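Local coordinates for CurF (Lyngbya majuscula, PDB 2Q35), which acts, through its crotonase-fold ECH2 domain, as a decarboxylase in polyketide chain beta-branching, at residues A[115-120]-A[164-169]. The protein carries 1 engineered substitution. Sequence-based numbering, arbitrary orientation.
Sequences VVFSQE and KELAER
Lys164 N donates to Gln119 O across 3.0 Å, fastening the first turn of helix 163-168 to the loop that follows strand 114-118. The oxygen is approached on a lone pair in the carbonyl plane, with a C=O...N angle of 123°, while the N-H itself points off the line, at an N-H...O angle of 147°. Lys164 CB lies 3.7 Å from Gln119 O. Because CG stands anti to the backbone N (chi1 -172°) and the chain runs extended beyond it, the amino group is carried away from segment 115-120. The second touch is apolar and buried: Leu166 CD1 comes obliquely to the Phe117 ring, 4.0 Å from CE1 and 4.1 Å from CD1, the two side chains crossing at about a right angle. One residue before Gln119, Ser118 OG accepts from Glu120 N at 3.3 Å, forming an ST turn that spans the end of strand 114-118, where the chain passes into the loop carrying Gln119. Tyr123 packs edge-to-face with Phe117, while Leu150 and Met154 of helix 148-157 touch Leu166. Strand 114-118 runs in the parallel part of the crotonase sheet, bonded through its backbone to strands 93-97 and 175-176 on its two edges. Helix 163-168 meets the loop after this strand through Lys164, and its Leu166 touches both Phe117 of the strand and helix 148-157.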
loop_
_atom_site.group_PDB
_atom_site.type_symbol
_atom_site.label_atom_id
_atom_site.label_comp_id
_atom_site.label_asym_id
_atom_site.label_seq_id
_atom_site.Cartn_x
_atom_site.Cartn_y
_atom_site.Cartn_z
ATOM N N VAL A 115 0.327 -13.747 -8.246
ATOM C CA VAL A 115 0.413 -13.402 -9.665
ATOM C C VAL A 115 1.901 -13.359 -10.008
ATOM O O VAL A 115 2.712 -12.855 -9.219
ATOM C CB VAL A 115 -0.225 -12.036 -9.970
ATOM C CG1 VAL A 115 -0.231 -11.744 -11.458
ATOM C CG2 VAL A 115 -1.686 -11.982 -9.414
ATOM N N VAL A 116 2.241 -13.922 -11.167
ATOM C CA VAL A 116 3.636 -13.859 -11.689
ATOM C C VAL A 116 3.560 -13.279 -13.102
ATOM O O VAL A 116 2.733 -13.708 -13.930
ATOM C CB VAL A 116 4.309 -15.244 -11.753
ATOM C CG1 VAL A 116 5.809 -15.082 -12.124
ATOM C CG2 VAL A 116 4.182 -15.988 -10.424
ATOM N N PHE A 117 4.444 -12.306 -13.399
ATOM C CA PHE A 117 4.412 -11.591 -14.677
ATOM C C PHE A 117 5.673 -11.979 -15.447
ATOM O O PHE A 117 6.670 -12.344 -14.809
ATOM C CB PHE A 117 4.524 -10.074 -14.471
ATOM C CG PHE A 117 3.278 -9.421 -13.924
ATOM C CD1 PHE A 117 2.512 -8.602 -14.738
ATOM C CD2 PHE A 117 2.948 -9.563 -12.591
ATOM C CE1 PHE A 117 1.339 -7.964 -14.224
ATOM C CE2 PHE A 117 1.800 -8.948 -12.077
ATOM C CZ PHE A 117 1.009 -8.147 -12.904
ATOM N N SER A 118 5.585 -11.908 -16.776
ATOM C CA SER A 118 6.743 -12.106 -17.693
ATOM C C SER A 118 7.411 -10.763 -17.972
ATOM O O SER A 118 6.753 -9.773 -18.313
ATOM C CB SER A 118 6.238 -12.720 -19.005
ATOM O OG SER A 118 7.144 -12.477 -20.091
ATOM N N GLN A 119 8.746 -10.747 -17.937
ATOM C CA GLN A 119 9.508 -9.547 -18.216
ATOM C C GLN A 119 9.261 -9.001 -19.610
ATOM O O GLN A 119 9.227 -7.793 -19.799
ATOM C CB GLN A 119 11.006 -9.839 -18.096
ATOM C CG GLN A 119 11.523 -10.036 -16.698
ATOM C CD GLN A 119 12.977 -10.576 -16.672
ATOM O OE1 GLN A 119 13.553 -10.794 -15.597
ATOM N NE2 GLN A 119 13.552 -10.808 -17.849
ATOM N N GLU A 120 9.090 -9.900 -20.574
ATOM C CA GLU A 120 9.051 -9.540 -21.998
ATOM C C GLU A 120 7.652 -9.220 -22.514
ATOM O O GLU A 120 7.499 -8.602 -23.573
ATOM C CB GLU A 120 9.639 -10.678 -22.848
ATOM C CG GLU A 120 11.123 -10.978 -22.611
ATOM C CD GLU A 120 11.381 -11.897 -21.418
ATOM O OE1 GLU A 120 10.406 -12.336 -20.759
ATOM O OE2 GLU A 120 12.577 -12.171 -21.140
ATOM N N LYS A 164 8.955 -5.790 -17.573
ATOM C CA LYS A 164 10.175 -5.136 -17.118
ATOM C C LYS A 164 9.919 -3.715 -16.632
ATOM O O LYS A 164 10.476 -3.283 -15.615
ATOM C CB LYS A 164 11.201 -5.133 -18.242
ATOM C CG LYS A 164 12.560 -4.640 -17.810
ATOM C CD LYS A 164 13.523 -4.681 -18.970
ATOM C CE LYS A 164 14.943 -4.403 -18.496
ATOM N NZ LYS A 164 15.815 -3.992 -19.633
ATOM N N GLU A 165 9.072 -2.990 -17.357
ATOM C CA GLU A 165 8.759 -1.607 -16.998
ATOM C C GLU A 165 8.006 -1.579 -15.666
ATOM O O GLU A 165 8.236 -0.708 -14.832
ATOM C CB GLU A 165 7.947 -0.932 -18.111
ATOM C CG GLU A 165 8.696 -0.821 -19.448
ATOM C CD GLU A 165 7.846 -0.184 -20.553
ATOM O OE1 GLU A 165 6.834 -0.784 -20.974
ATOM O OE2 GLU A 165 8.208 0.919 -21.011
ATOM N N LEU A 166 7.122 -2.552 -15.466
ATOM C CA LEU A 166 6.340 -2.630 -14.224
ATOM C C LEU A 166 7.251 -2.947 -13.030
ATOM O O LEU A 166 7.095 -2.364 -11.961
ATOM C CB LEU A 166 5.225 -3.667 -14.336
ATOM C CG LEU A 166 4.162 -3.418 -15.417
ATOM C CD1 LEU A 166 3.246 -4.616 -15.464
ATOM C CD2 LEU A 166 3.406 -2.127 -15.118
ATOM N N ALA A 167 8.207 -3.852 -13.232
ATOM C CA ALA A 167 9.193 -4.205 -12.209
ATOM C C ALA A 167 10.037 -2.995 -11.827
ATOM O O ALA A 167 10.290 -2.752 -10.640
ATOM C CB ALA A 167 10.110 -5.326 -12.723
ATOM N N GLU A 168 10.477 -2.245 -12.837
ATOM C CA GLU A 168 11.286 -1.056 -12.598
ATOM C C GLU A 168 10.509 -0.011 -11.819
ATOM O O GLU A 168 11.088 0.763 -11.063
ATOM C CB GLU A 168 11.839 -0.511 -13.910
ATOM C CG GLU A 168 12.713 -1.528 -14.641
ATOM C CD GLU A 168 13.548 -0.917 -15.746
ATOM O OE1 GLU A 168 13.387 0.295 -16.023
ATOM O OE2 GLU A 168 14.367 -1.655 -16.340
ATOM N N ARG A 169 9.189 -0.064 -11.967
ATOM C CA ARG A 169 8.233 0.814 -11.324
ATOM C C ARG A 169 7.886 0.350 -9.905
ATOM O O ARG A 169 7.182 1.041 -9.172
ATOM C CB ARG A 169 6.968 0.777 -12.167
ATOM C CG ARG A 169 6.197 2.019 -12.209
ATOM C CD ARG A 169 6.854 3.050 -13.114
ATOM N NE ARG A 169 6.109 4.279 -12.930
ATOM C CZ ARG A 169 5.257 4.795 -13.806
ATOM N NH1 ARG A 169 5.071 4.238 -15.000
ATOM N NH2 ARG A 169 4.624 5.910 -13.484
#